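Local coordinates for RNA-binding protein, putative (Trypanosoma brucei, PDB 6E4O) that probably binds mRNA through the RNA recognition motif that makes up this fragment, as part of a protein of kinetoplastid RNA editing, at residues 22-27 with 41-46; 18-23 with 31-36. All blocks are in the same frame, centred on the assembly; numbering follows the deposited sequence.

Helix 17-24 follows strand 5-9 in the chain, and both contacts start from it, interaction 1 running on into the turn that follows. Interaction 2 closes the shorter loop, from 18-23 forward to strand 30-36, the outermost strand on its side of the sheet. Interaction 1 closes the longer one, from 22-27 to strand 40-45, the next strand inward. The two share D22 and H23 and overlap stepwise, the later part of the helix meeting the later strand, so the loops cross rather than nest. Strands 30-36 and 40-45 are antiparallel neighbours, joined by backbone hydrogen bonds, among them those of T31 and F32 with E44. Together the contacts lay the first helix of the RNA recognition motif across these two strands.

Interaction 1 of 2, residues 22-27 with 41-46; sequences DHLRQA and AVVEFV
L24 and V43 meet end to end through their methyls, CD1 of L24 lying 3.6 Å from CG2 of V43 and close to CG1 as well, so one methyl meets both branches of the valine. L24 CG stands anti to its carbonyl carbon (chi1 -68°), and its chain extends from there to carry CD1 to the strand. The base of the same leucine meets the ring of F45, with L24 CB 3.9 Å from F45 CZ. L24 O comes to the ring edge, in its plane, 3.5 Å from F45 CE2. A27 CB adds a looser apolar touch at 4.2 Å from F45 CE2. In the βαββαβ fold of the RNA recognition motif this is the underside of the sheet: V43 and F45 alternate with V42 and E44 along strand 40-45 and point at the helices. F45 also packs on A51 and A54 of helix 48-57, which puts its ring between the two helices, and L58 lies against both L24 and A27. L24 O is held from its own side as well, accepting a backbone hydrogen bond from A27 N at 2.9 Å. On the exposed side R25 makes a salt bridge to D22, its NE and NH2 both bonding the single atom OD1 of D22 (3.1 Å each) from one face of the carboxylate. Q26 NE2 donates a hydrogen bond to H23 O.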
# COMPACT_ATOMS: atom_id res chain seq x y z
N ASP A 22 -2.49 6.22 -4.89
CA ASP A 22 -2.41 7.62 -4.48
C ASP A 22 -2.13 7.76 -2.98
O ASP A 22 -1.38 8.64 -2.56
CB ASP A 22 -3.67 8.40 -4.85
CG ASP A 22 -3.68 8.82 -6.31
OD1 ASP A 22 -2.60 8.87 -6.93
OD2 ASP A 22 -4.78 9.11 -6.83
N HIS A 23 -2.75 6.90 -2.18
CA HIS A 23 -2.52 6.89 -0.75
C HIS A 23 -1.04 6.63 -0.44
O HIS A 23 -0.42 7.30 0.39
CB HIS A 23 -3.41 5.84 -0.07
CG HIS A 23 -3.31 5.83 1.42
ND1 HIS A 23 -3.78 6.86 2.21
CD2 HIS A 23 -2.81 4.90 2.27
CE1 HIS A 23 -3.56 6.57 3.48
NE2 HIS A 23 -2.97 5.39 3.54
N LEU A 24 -0.46 5.66 -1.13
CA LEU A 24 0.90 5.22 -0.85
C LEU A 24 1.96 6.12 -1.48
O LEU A 24 3.14 6.02 -1.16
CB LEU A 24 1.08 3.77 -1.31
CG LEU A 24 0.27 2.77 -0.48
CD1 LEU A 24 0.34 1.38 -1.12
CD2 LEU A 24 0.76 2.73 0.95
N ARG A 25 1.54 7.01 -2.38
CA ARG A 25 2.47 7.97 -2.96
C ARG A 25 2.99 8.91 -1.88
O ARG A 25 3.95 9.65 -2.09
CB ARG A 25 1.83 8.77 -4.10
CG ARG A 25 1.76 8.03 -5.42
CD ARG A 25 1.72 9.01 -6.59
NE ARG A 25 0.43 9.68 -6.69
CZ ARG A 25 0.26 10.94 -7.09
NH1 ARG A 25 1.30 11.70 -7.41
NH2 ARG A 25 -0.96 11.44 -7.14
N GLN A 26 2.34 8.90 -0.71
CA GLN A 26 2.85 9.64 0.43
C GLN A 26 4.23 9.14 0.83
O GLN A 26 5.01 9.87 1.45
CB GLN A 26 1.93 9.48 1.63
CG GLN A 26 0.58 10.19 1.52
CD GLN A 26 -0.23 9.99 2.78
OE1 GLN A 26 -0.06 10.72 3.75
NE2 GLN A 26 -1.11 8.99 2.77
N ALA A 27 4.52 7.89 0.50
CA ALA A 27 5.78 7.27 0.90
C ALA A 27 6.79 7.23 -0.24
O ALA A 27 7.99 7.19 -0.01
CB ALA A 27 5.54 5.87 1.41
N ALA A 41 -3.89 -6.23 -1.13
CA ALA A 41 -3.18 -5.77 -2.32
C ALA A 41 -1.70 -6.05 -2.18
O ALA A 41 -1.21 -6.32 -1.09
CB ALA A 41 -3.41 -4.26 -2.54
N VAL A 42 -0.99 -5.99 -3.30
CA VAL A 42 0.47 -6.05 -3.28
C VAL A 42 0.96 -4.84 -4.03
O VAL A 42 0.47 -4.53 -5.11
CB VAL A 42 1.00 -7.32 -3.96
CG1 VAL A 42 2.53 -7.28 -4.06
CG2 VAL A 42 0.55 -8.54 -3.20
N VAL A 43 1.93 -4.15 -3.44
CA VAL A 43 2.47 -2.94 -4.02
C VAL A 43 3.98 -3.05 -4.06
O VAL A 43 4.59 -3.65 -3.19
CB VAL A 43 2.06 -1.74 -3.13
CG1 VAL A 43 2.64 -0.43 -3.67
CG2 VAL A 43 0.53 -1.66 -3.02
N GLU A 44 4.59 -2.47 -5.10
CA GLU A 44 6.03 -2.32 -5.12
C GLU A 44 6.36 -0.87 -5.35
O GLU A 44 5.65 -0.16 -6.07
CB GLU A 44 6.67 -3.18 -6.21
CG GLU A 44 6.50 -4.66 -5.98
CD GLU A 44 7.50 -5.48 -6.78
OE1 GLU A 44 7.95 -4.99 -7.84
OE2 GLU A 44 7.85 -6.59 -6.33
N PHE A 45 7.43 -0.41 -4.71
CA PHE A 45 7.89 0.96 -4.86
C PHE A 45 9.18 0.94 -5.66
O PHE A 45 9.82 -0.11 -5.80
CB PHE A 45 8.17 1.58 -3.49
CG PHE A 45 6.94 1.78 -2.65
CD1 PHE A 45 6.47 0.76 -1.84
CD2 PHE A 45 6.29 3.00 -2.64
CE1 PHE A 45 5.33 0.95 -1.05
CE2 PHE A 45 5.15 3.20 -1.85
CZ PHE A 45 4.68 2.17 -1.06
N VAL A 46 9.58 2.11 -6.15
CA VAL A 46 10.82 2.24 -6.89
C VAL A 46 12.03 1.87 -6.05
O VAL A 46 12.96 1.24 -6.54
CB VAL A 46 10.99 3.67 -7.41
CG1 VAL A 46 12.33 3.82 -8.13
CG2 VAL A 46 9.85 4.02 -8.33

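Interaction 2 of 2, residues 18-23 with 31-36; sequences HTLKDH and TFCKVF
In this RNA recognition motif the first helix, 17-24, packs against the β-sheet, and at one margin of that sheet L20 and K21 of the helix meet C33 of strand 30-36. C33 carries the contact from the strand side. Its SG stands anti to the backbone N (chi1 -169°), which directs the sulfur at the helix between L20 and K21. SG of C33 lies 3.9 Å from CD2 of L20 and 4.0 Å from CG of L20, so the leucine runs alongside the sulfur rather than meeting it with a methyl alone. K21, the next residue on the helix, comes to the same sulfur through the start of its side chain and its backbone: its CB is 4.1 Å from C33 SG, and its backbone N is 3.9 Å from that atom. Helix and strand come near here, the CA atoms of K21 and C33 being 6.4 Å apart. L20 continues inward to A41 and V43 of strand 40-45 and to L68 of strand 66-70, while C33 also packs on V43. A classic β-bulge at T31 and F32, paired with E44 of strand 40-45, precedes C33. No hydrogen bond or salt bridge crosses between the segments; the contact is mainly van der Waals, the sulfur resting on carbons of L20 and K21 with the K21 backbone N alongside, and the short cysteine side chain is consistent with the close approach of helix backbone and strand.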
# COMPACT_ATOMS: atom_id res chain seq x y z
N HIS A 18 -5.94 2.38 -8.00
CA HIS A 18 -5.38 3.72 -8.20
C HIS A 18 -5.56 4.58 -6.95
O HIS A 18 -4.73 5.43 -6.64
CB HIS A 18 -5.94 4.39 -9.46
CG HIS A 18 -7.10 5.29 -9.21
ND1 HIS A 18 -8.40 4.83 -9.15
CD2 HIS A 18 -7.17 6.63 -9.02
CE1 HIS A 18 -9.22 5.84 -8.93
NE2 HIS A 18 -8.50 6.95 -8.84
N THR A 19 -6.63 4.32 -6.21
CA THR A 19 -6.85 4.98 -4.92
C THR A 19 -5.80 4.56 -3.90
O THR A 19 -5.28 5.40 -3.15
CB THR A 19 -8.25 4.66 -4.40
OG1 THR A 19 -9.22 5.17 -5.33
CG2 THR A 19 -8.48 5.30 -3.03
N LEU A 20 -5.48 3.28 -3.86
CA LEU A 20 -4.41 2.78 -2.99
C LEU A 20 -3.08 3.37 -3.40
O LEU A 20 -2.28 3.79 -2.56
CB LEU A 20 -4.34 1.26 -3.05
CG LEU A 20 -3.22 0.65 -2.20
CD1 LEU A 20 -3.36 1.08 -0.75
CD2 LEU A 20 -3.24 -0.87 -2.32
N LYS A 21 -2.84 3.42 -4.71
CA LYS A 21 -1.59 3.98 -5.21
C LYS A 21 -1.43 5.42 -4.75
O LYS A 21 -0.37 5.81 -4.27
CB LYS A 21 -1.53 3.90 -6.74
CG LYS A 21 -0.27 4.54 -7.32
CD LYS A 21 -0.25 4.42 -8.83
CE LYS A 21 0.96 5.12 -9.44
NZ LYS A 21 1.03 4.89 -10.91
N ASP A 22 -2.49 6.22 -4.89
CA ASP A 22 -2.41 7.62 -4.48
C ASP A 22 -2.13 7.76 -2.98
O ASP A 22 -1.38 8.64 -2.56
CB ASP A 22 -3.67 8.40 -4.85
CG ASP A 22 -3.68 8.82 -6.31
OD1 ASP A 22 -2.60 8.87 -6.93
OD2 ASP A 22 -4.78 9.11 -6.83
N HIS A 23 -2.75 6.90 -2.18
CA HIS A 23 -2.52 6.89 -0.75
C HIS A 23 -1.04 6.63 -0.44
O HIS A 23 -0.42 7.30 0.39
CB HIS A 23 -3.41 5.84 -0.07
CG HIS A 23 -3.31 5.83 1.42
ND1 HIS A 23 -3.78 6.86 2.21
CD2 HIS A 23 -2.81 4.90 2.27
CE1 HIS A 23 -3.56 6.57 3.48
NE2 HIS A 23 -2.97 5.39 3.54
N THR A 31 5.47 1.35 -8.41
CA THR A 31 5.70 0.71 -9.70
C THR A 31 4.77 -0.48 -9.98
O THR A 31 4.65 -0.93 -11.12
CB THR A 31 7.15 0.21 -9.84
OG1 THR A 31 7.40 -0.77 -8.83
CG2 THR A 31 8.14 1.35 -9.69
N PHE A 32 4.15 -1.01 -8.94
CA PHE A 32 3.21 -2.13 -9.08
C PHE A 32 2.14 -1.92 -8.02
O PHE A 32 2.46 -1.62 -6.88
CB PHE A 32 3.92 -3.47 -8.85
CG PHE A 32 3.03 -4.68 -8.98
CD1 PHE A 32 2.96 -5.38 -10.17
CD2 PHE A 32 2.28 -5.13 -7.89
CE1 PHE A 32 2.15 -6.51 -10.28
CE2 PHE A 32 1.47 -6.26 -8.00
CZ PHE A 32 1.41 -6.95 -9.20
N CYS A 33 0.88 -2.04 -8.40
CA CYS A 33 -0.18 -1.89 -7.43
C CYS A 33 -1.39 -2.65 -7.92
O CYS A 33 -2.07 -2.23 -8.86
CB CYS A 33 -0.54 -0.40 -7.22
SG CYS A 33 -1.62 -0.14 -5.82
N LYS A 34 -1.65 -3.80 -7.31
CA LYS A 34 -2.78 -4.62 -7.71
C LYS A 34 -3.60 -5.04 -6.51
O LYS A 34 -3.05 -5.43 -5.47
CB LYS A 34 -2.28 -5.87 -8.44
CG LYS A 34 -3.41 -6.76 -8.92
CD LYS A 34 -3.29 -7.09 -10.40
CE LYS A 34 -3.41 -5.84 -11.24
NZ LYS A 34 -3.78 -6.16 -12.65
N VAL A 35 -4.92 -4.98 -6.67
CA VAL A 35 -5.84 -5.33 -5.60
C VAL A 35 -6.30 -6.77 -5.77
O VAL A 35 -6.52 -7.23 -6.89
CB VAL A 35 -7.08 -4.41 -5.59
CG1 VAL A 35 -8.09 -4.88 -4.55
CG2 VAL A 35 -6.65 -2.97 -5.30
N PHE A 36 -6.42 -7.47 -4.65
CA PHE A 36 -6.82 -8.87 -4.64
C PHE A 36 -8.03 -9.06 -3.73
O PHE A 36 -8.58 -8.08 -3.21
CB PHE A 36 -5.66 -9.75 -4.20
CG PHE A 36 -4.52 -9.70 -5.15
CD1 PHE A 36 -3.40 -8.95 -4.88
CD2 PHE A 36 -4.61 -10.35 -6.38
CE1 PHE A 36 -2.36 -8.87 -5.80
CE2 PHE A 36 -3.59 -10.27 -7.30
CZ PHE A 36 -2.46 -9.53 -7.01